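Local atomic coordinates of lactoylglutathione lyase (Pseudomonas aeruginosa, PDB entry 4MTS), a protein that belongs to the glyoxalase/bleomycin resistance protein/dioxygenase superfamily and carries a nickel ion at a site built by both subunits of its dimer. Residues R32-P35 against T40-F43; V84-A89 against R98-M103; F112-D115 against Y119-E122. All coordinates share one frame; numbering follows the deposited sequence.

Interaction 1: R32-P35 against T40-F43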
loop_
_atom_site.group_PDB
_atom_site.type_symbol
_atom_site.label_atom_id
_atom_site.label_comp_id
_atom_site.label_asym_id
_atom_site.label_seq_id
_atom_site.Cartn_x
_atom_site.Cartn_y
_atom_site.Cartn_z
ATOM N N ARG A 32 -7.012 17.507 -1.124
ATOM C CA ARG A 32 -8.125 18.076 -0.366
ATOM C C ARG A 32 -7.600 18.491 1.013
ATOM O O ARG A 32 -7.023 17.663 1.719
ATOM C CB ARG A 32 -9.295 17.074 -0.228
ATOM C CG ARG A 32 -9.941 16.595 -1.552
ATOM C CD ARG A 32 -10.821 17.661 -2.240
ATOM N NE ARG A 32 -11.399 17.131 -3.486
ATOM C CZ ARG A 32 -10.863 17.232 -4.705
ATOM N NH1 ARG A 32 -9.711 17.851 -4.881
ATOM N NH2 ARG A 32 -11.475 16.691 -5.754
ATOM N N ASP A 33 -7.774 19.784 1.385
ATOM C CA ASP A 33 -7.339 20.341 2.684
ATOM C C ASP A 33 -8.618 20.757 3.428
ATOM O O ASP A 33 -9.396 21.537 2.903
ATOM C CB ASP A 33 -6.435 21.573 2.508
ATOM C CG ASP A 33 -5.062 21.296 1.934
ATOM O OD1 ASP A 33 -4.083 21.427 2.673
ATOM O OD2 ASP A 33 -4.972 20.988 0.724
ATOM N N TYR A 34 -8.869 20.172 4.595
ATOM C CA TYR A 34 -10.090 20.416 5.372
ATOM C C TYR A 34 -9.776 21.186 6.652
ATOM O O TYR A 34 -9.374 20.567 7.641
ATOM C CB TYR A 34 -10.763 19.091 5.755
ATOM C CG TYR A 34 -11.094 18.235 4.565
ATOM C CD1 TYR A 34 -12.239 18.474 3.810
ATOM C CD2 TYR A 34 -10.241 17.218 4.157
ATOM C CE1 TYR A 34 -12.561 17.671 2.723
ATOM C CE2 TYR A 34 -10.530 16.437 3.043
ATOM C CZ TYR A 34 -11.707 16.652 2.345
ATOM O OH TYR A 34 -11.968 15.925 1.213
ATOM N N PRO A 35 -9.999 22.515 6.678
ATOM C CA PRO A 35 -9.735 23.269 7.921
ATOM C C PRO A 35 -10.653 22.842 9.068
ATOM O O PRO A 35 -10.260 22.922 10.235
ATOM C CB PRO A 35 -9.903 24.746 7.505
ATOM C CG PRO A 35 -10.716 24.728 6.278
ATOM C CD PRO A 35 -10.459 23.396 5.576
ATOM N N THR A 40 -5.092 17.135 5.625
ATOM C CA THR A 40 -5.029 17.235 4.184
ATOM C C THR A 40 -4.826 15.815 3.661
ATOM O O THR A 40 -4.080 15.050 4.275
ATOM C CB THR A 40 -3.813 18.070 3.761
ATOM O OG1 THR A 40 -3.889 19.366 4.349
ATOM C CG2 THR A 40 -3.700 18.210 2.242
ATOM N N LEU A 41 -5.420 15.520 2.507
ATOM C CA LEU A 41 -5.216 14.248 1.794
ATOM C C LEU A 41 -4.616 14.591 0.448
ATOM O O LEU A 41 -4.980 15.606 -0.163
ATOM C CB LEU A 41 -6.551 13.550 1.486
ATOM C CG LEU A 41 -7.570 13.382 2.526
ATOM C CD1 LEU A 41 -8.779 12.735 1.917
ATOM C CD2 LEU A 41 -7.008 12.560 3.697
ATOM N N ALA A 42 -3.732 13.754 -0.055
ATOM C CA ALA A 42 -3.216 13.996 -1.417
ATOM C C ALA A 42 -3.077 12.611 -2.056
ATOM O O ALA A 42 -2.539 11.703 -1.420
ATOM C CB ALA A 42 -1.857 14.687 -1.359
ATOM N N PHE A 43 -3.598 12.448 -3.268
ATOM C CA PHE A 43 -3.532 11.189 -4.012
ATOM C C PHE A 43 -2.532 11.423 -5.141
ATOM O O PHE A 43 -2.652 12.385 -5.915
ATOM C CB PHE A 43 -4.932 10.775 -4.528
ATOM C CG PHE A 43 -5.910 10.391 -3.426
ATOM C CD1 PHE A 43 -6.627 11.362 -2.738
ATOM C CD2 PHE A 43 -6.159 9.050 -3.130
ATOM C CE1 PHE A 43 -7.544 11.002 -1.733
ATOM C CE2 PHE A 43 -7.051 8.693 -2.110
ATOM C CZ PHE A 43 -7.728 9.672 -1.417
#
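The hydroxyl of T40 is gripped twice: OG1 donates to D33 OD1 at 2.7 Å, and the indole NE1 of W61 supplies a second hydrogen bond. The carboxylate is met from above its plane, 64° out of it, while T40 CG2 rests 3.3 Å from D33 OD1, so the aspartate leans on both branches of the threonine. With OG1 beside its own backbone N (chi1 -58°) the hydroxyl is turned to D33 and CG2 lies against the whole carboxylate, the two side chains crossing at a slant. D33 OD2 forms a salt bridge with R31. D33 and T40 are a non-hydrogen-bonded pair of an antiparallel hairpin; the adjacent hydrogen-bonded pair is R32 with L41, joined by R32 N to L41 O at 2.9 Å and L41 N to R32 O at 2.8 Å. On the face of L41, its CD1 meets the edge of the Y34 ring, 4.2 Å from CE2, and Q104 of the second subunit packs on both. Threonine suits this buried strand position because it pairs a branched, strand-favouring carbon with a hydroxyl that donates to one partner and accepts from another; the negative charge of D33 is probably offset in part by R31.

Interaction 2: V84-A89 against R98-M103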
loop_
_atom_site.group_PDB
_atom_site.type_symbol
_atom_site.label_atom_id
_atom_site.label_comp_id
_atom_site.label_asym_id
_atom_site.label_seq_id
_atom_site.Cartn_x
_atom_site.Cartn_y
_atom_site.Cartn_z
ATOM N N VAL A 84 18.964 4.110 -13.234
ATOM C CA VAL A 84 18.640 5.491 -13.642
ATOM C C VAL A 84 17.717 6.162 -12.589
ATOM O O VAL A 84 17.983 7.287 -12.162
ATOM C CB VAL A 84 18.067 5.538 -15.075
ATOM C CG1 VAL A 84 17.427 6.892 -15.374
ATOM C CG2 VAL A 84 19.156 5.218 -16.106
ATOM N N THR A 85 16.666 5.460 -12.153
ATOM C CA THR A 85 15.779 6.006 -11.110
ATOM C C THR A 85 16.552 6.260 -9.797
ATOM O O THR A 85 16.348 7.302 -9.177
ATOM C CB THR A 85 14.517 5.163 -10.979
ATOM O OG1 THR A 85 13.985 5.017 -12.283
ATOM C CG2 THR A 85 13.443 5.820 -10.087
ATOM N N CYS A 86 17.480 5.340 -9.398
ATOM C CA CYS A 86 18.306 5.518 -8.201
ATOM C C CYS A 86 19.167 6.756 -8.296
ATOM O O CYS A 86 19.287 7.494 -7.322
ATOM C CB CYS A 86 19.172 4.286 -7.957
ATOM S SG CYS A 86 18.254 2.859 -7.340
ATOM N N ALA A 87 19.853 6.915 -9.437
ATOM C CA ALA A 87 20.771 8.024 -9.698
ATOM C C ALA A 87 20.005 9.370 -9.641
ATOM O O ALA A 87 20.541 10.344 -9.114
ATOM C CB ALA A 87 21.430 7.830 -11.062
ATOM N N ARG A 88 18.737 9.385 -10.121
ATOM C CA ARG A 88 17.847 10.566 -10.085
ATOM C C ARG A 88 17.535 10.900 -8.610
ATOM O O ARG A 88 17.726 12.043 -8.189
ATOM C CB ARG A 88 16.574 10.319 -10.906
ATOM C CG ARG A 88 15.639 11.531 -11.017
ATOM C CD ARG A 88 14.358 11.192 -11.758
ATOM N NE ARG A 88 13.364 12.265 -11.663
ATOM C CZ ARG A 88 12.920 12.983 -12.692
ATOM N NH1 ARG A 88 13.368 12.748 -13.920
ATOM N NH2 ARG A 88 12.017 13.939 -12.502
ATOM N N ALA A 89 17.107 9.892 -7.815
ATOM C CA ALA A 89 16.839 10.079 -6.378
ATOM C C ALA A 89 18.063 10.619 -5.666
ATOM O O ALA A 89 17.958 11.592 -4.925
ATOM C CB ALA A 89 16.424 8.754 -5.738
ATOM N N ARG A 98 19.193 0.545 -1.097
ATOM C CA ARG A 98 19.723 -0.601 -1.831
ATOM C C ARG A 98 19.750 -0.224 -3.293
ATOM O O ARG A 98 18.687 -0.035 -3.906
ATOM C CB ARG A 98 18.894 -1.891 -1.579
ATOM C CG ARG A 98 19.452 -3.106 -2.301
ATOM C CD ARG A 98 18.478 -4.262 -2.363
ATOM N NE ARG A 98 19.119 -5.499 -2.831
ATOM C CZ ARG A 98 19.306 -5.829 -4.109
ATOM N NH1 ARG A 98 18.925 -5.006 -5.080
ATOM N NH2 ARG A 98 19.885 -6.979 -4.424
ATOM N N GLU A 99 20.983 -0.093 -3.854
ATOM C CA GLU A 99 21.245 0.256 -5.238
ATOM C C GLU A 99 20.764 -0.864 -6.127
ATOM O O GLU A 99 20.853 -2.037 -5.751
ATOM C CB GLU A 99 22.778 0.499 -5.456
ATOM C CG GLU A 99 23.216 0.741 -6.907
ATOM C CD GLU A 99 22.556 1.920 -7.606
ATOM O OE1 GLU A 99 22.207 2.898 -6.906
ATOM O OE2 GLU A 99 22.344 1.851 -8.839
ATOM N N ALA A 100 20.276 -0.503 -7.309
ATOM C CA ALA A 100 19.839 -1.400 -8.372
ATOM C C ALA A 100 20.836 -2.546 -8.607
ATOM O O ALA A 100 22.053 -2.325 -8.720
ATOM C CB ALA A 100 19.668 -0.619 -9.654
ATOM N N GLY A 101 20.306 -3.754 -8.624
ATOM C CA GLY A 101 21.082 -4.974 -8.810
ATOM C C GLY A 101 20.175 -6.175 -8.737
ATOM O O GLY A 101 18.996 -6.031 -8.405
ATOM N N LEU A 102 20.697 -7.372 -9.039
ATOM C CA LEU A 102 19.845 -8.567 -8.990
ATOM C C LEU A 102 19.412 -8.889 -7.570
ATOM O O LEU A 102 20.192 -8.701 -6.638
ATOM C CB LEU A 102 20.499 -9.785 -9.674
ATOM C CG LEU A 102 20.775 -9.679 -11.189
ATOM C CD1 LEU A 102 21.380 -10.975 -11.727
ATOM C CD2 LEU A 102 19.518 -9.433 -11.979
ATOM N N MET A 103 18.134 -9.300 -7.403
ATOM C CA MET A 103 17.554 -9.687 -6.116
ATOM C C MET A 103 18.379 -10.869 -5.571
ATOM O O MET A 103 18.766 -11.742 -6.351
ATOM C CB MET A 103 16.079 -10.097 -6.324
ATOM C CG MET A 103 15.298 -10.331 -5.043
ATOM S SD MET A 103 13.610 -10.885 -5.407
ATOM C CE MET A 103 13.197 -11.666 -3.845
#
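C86 lays its CB and SG against the carboxylate end of E99 and the backbone of A100. The nearest approach is C86 CB to E99 OE1, 3.5 Å, with SG standing 4.0 Å from the same oxygen. SG also lies 3.9 Å from A100 N and 4.4 Å from A100 CB, a plain van der Waals overlap. The glutamate chain leaves anti to its backbone N (chi1 174°) and then bends at chi2, 58°, which folds the carboxylate back over the cysteine. The polar partner of its OE1 is R90, further along helix 82-91, in a salt bridge. Here the helix packs on the chain where strand 95-99 gives way to strand 101-102 around A100, whose methyl points at the helix and also touches A82 and A83. C86 and A100, both small, let the helix come close to the corner. Across the corner, R98 NH2 reaches forward to L102 O at 2.8 Å; that oxygen lies near the guanidinium plane, though NH2 stands above the plane of the carbonyl. NH1 makes a weak bond to G101 O. A100 N, buried here, has no partner in the model. Between the segments the contact is van der Waals packing, and the E99 to R90 salt bridge adds a polar link to the same helix.

Interaction 3: F112-D115 against Y119-E122. With NI (nickel (II) ion), chain E.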
loop_
_atom_site.group_PDB
_atom_site.type_symbol
_atom_site.label_atom_id
_atom_site.label_comp_id
_atom_site.label_asym_id
_atom_site.label_seq_id
_atom_site.Cartn_x
_atom_site.Cartn_y
_atom_site.Cartn_z
ATOM N N PHE A 112 15.874 -0.117 -3.748
ATOM C CA PHE A 112 15.040 0.416 -2.698
ATOM C C PHE A 112 15.374 1.842 -2.414
ATOM O O PHE A 112 16.557 2.201 -2.265
ATOM C CB PHE A 112 15.154 -0.392 -1.408
ATOM C CG PHE A 112 14.180 -1.543 -1.350
ATOM C CD1 PHE A 112 12.922 -1.382 -0.778
ATOM C CD2 PHE A 112 14.526 -2.790 -1.848
ATOM C CE1 PHE A 112 12.045 -2.461 -0.670
ATOM C CE2 PHE A 112 13.635 -3.866 -1.764
ATOM C CZ PHE A 112 12.399 -3.687 -1.184
ATOM N N LEU A 113 14.323 2.646 -2.280
ATOM C CA LEU A 113 14.476 4.052 -1.898
ATOM C C LEU A 113 13.758 4.221 -0.584
ATOM O O LEU A 113 12.922 3.381 -0.213
ATOM C CB LEU A 113 13.773 4.977 -2.927
ATOM C CG LEU A 113 14.042 4.805 -4.430
ATOM C CD1 LEU A 113 13.268 5.888 -5.243
ATOM C CD2 LEU A 113 15.550 4.900 -4.732
ATOM N N GLU A 114 14.026 5.342 0.107
ATOM C CA GLU A 114 13.212 5.701 1.243
ATOM C C GLU A 114 12.695 7.075 0.968
ATOM O O GLU A 114 13.462 7.937 0.518
ATOM C CB GLU A 114 13.941 5.664 2.565
ATOM C CG GLU A 114 13.879 4.315 3.246
ATOM C CD GLU A 114 14.555 4.355 4.604
ATOM O OE1 GLU A 114 14.763 3.271 5.194
ATOM O OE2 GLU A 114 14.896 5.468 5.068
ATOM N N ASP A 115 11.404 7.301 1.217
ATOM C CA ASP A 115 10.840 8.641 1.044
ATOM C C ASP A 115 11.254 9.495 2.262
ATOM O O ASP A 115 11.905 8.995 3.211
ATOM C CB ASP A 115 9.277 8.560 0.868
ATOM C CG ASP A 115 8.411 8.283 2.100
ATOM O OD1 ASP A 115 8.947 8.284 3.235
ATOM O OD2 ASP A 115 7.194 8.190 1.944
ATOM N N TYR A 119 9.435 5.744 4.614
ATOM C CA TYR A 119 8.702 4.622 4.014
ATOM C C TYR A 119 9.509 4.090 2.860
ATOM O O TYR A 119 10.107 4.866 2.090
ATOM C CB TYR A 119 7.338 5.070 3.501
ATOM C CG TYR A 119 6.408 5.511 4.594
ATOM C CD1 TYR A 119 5.878 4.592 5.499
ATOM C CD2 TYR A 119 6.025 6.844 4.712
ATOM C CE1 TYR A 119 4.995 4.985 6.498
ATOM C CE2 TYR A 119 5.125 7.250 5.701
ATOM C CZ TYR A 119 4.590 6.307 6.572
ATOM O OH TYR A 119 3.696 6.654 7.542
ATOM N N LYS A 120 9.550 2.760 2.744
ATOM C CA LYS A 120 10.319 2.071 1.709
ATOM C C LYS A 120 9.587 1.983 0.397
ATOM O O LYS A 120 8.391 1.648 0.363
ATOM C CB LYS A 120 10.650 0.625 2.180
ATOM C CG LYS A 120 11.669 0.600 3.323
ATOM C CD LYS A 120 12.126 -0.821 3.635
ATOM C CE LYS A 120 12.861 -0.909 4.957
ATOM N NZ LYS A 120 12.852 -2.292 5.511
ATOM N N VAL A 121 10.296 2.308 -0.687
ATOM C CA VAL A 121 9.785 2.213 -2.049
ATOM C C VAL A 121 10.650 1.208 -2.783
ATOM O O VAL A 121 11.868 1.374 -2.885
ATOM C CB VAL A 121 9.732 3.592 -2.777
ATOM C CG1 VAL A 121 9.262 3.420 -4.212
ATOM C CG2 VAL A 121 8.838 4.578 -2.025
ATOM N N GLU A 122 10.020 0.145 -3.258
ATOM C CA GLU A 122 10.710 -0.907 -3.998
ATOM C C GLU A 122 10.606 -0.605 -5.480
ATOM O O GLU A 122 9.502 -0.451 -6.027
ATOM C CB GLU A 122 10.038 -2.254 -3.667
ATOM C CG GLU A 122 10.663 -3.473 -4.354
ATOM C CD GLU A 122 10.065 -4.768 -3.847
ATOM O OE1 GLU A 122 8.840 -4.947 -3.998
ATOM O OE2 GLU A 122 10.795 -5.550 -3.195
HETATM NI NI NI E . 7.464 -6.180 -2.959
#
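E122 binds the nickel ion through OE1 at 2.1 Å, and the ring of F112 lies along the same side chain. F112 CZ comes within 3.2 Å of E122 OE2, and E122 CA sits over one face of the ring in a CH-pi contact, 4.1 Å from its centroid. The glutamate reaches the metal because its carbon chain is extended out to CD, with CG anti to the backbone N (chi1 -179°); its stem is thereby laid along the phenyl group. H74 binds the same nickel, as do H5 and E56 of the second subunit. Beneath this shell is an antiparallel beta hairpin, strands 109-114 and 120-125, in the vicinal oxygen chelate fold of the glyoxalase superfamily. L113 and V121 form a hydrogen-bonded pair of it, L113 N to V121 O at 2.8 Å and V121 N to L113 O at 2.9 Å; their apolar side chains, suited to a buried face, pack against F19 of helix 13-23. At the turn, D115 N donates to Y119 O, while D115 OD1 accepts from Y119 N at 2.9 Å, met from above the carboxylate plane. D115 OD2, bonded to Y20 OH, lies 3.3 Å from Y119 CD2 at the ring edge, and Y119 OH in turn bonds R9 O.

How the interactions relate
Along the chain the three contacts follow one another in series. Interaction 1 lies in the sheet of strands 2-9, 54-60, 39-45 and 27-34, while interaction 3 lies in the other sheet, against which interaction 2 sets helix 82-91; the centres of interactions 1 and 2 are about 32 Å apart, on opposite sides of the chain's centre. Interactions 2 and 3 have centres about 11 Å apart and touch: R98 O probably accepts a hydrogen bond from F112 N, 2.8 Å away, and helix 82-91 packs on L113 through C86 and A89. Interactions 1 and 3, about 23 Å between centres, both reach the second subunit; of the three, only interaction 3 holds a nickel ligand, E122, which meets H5 and E56 of that subunit at the metal.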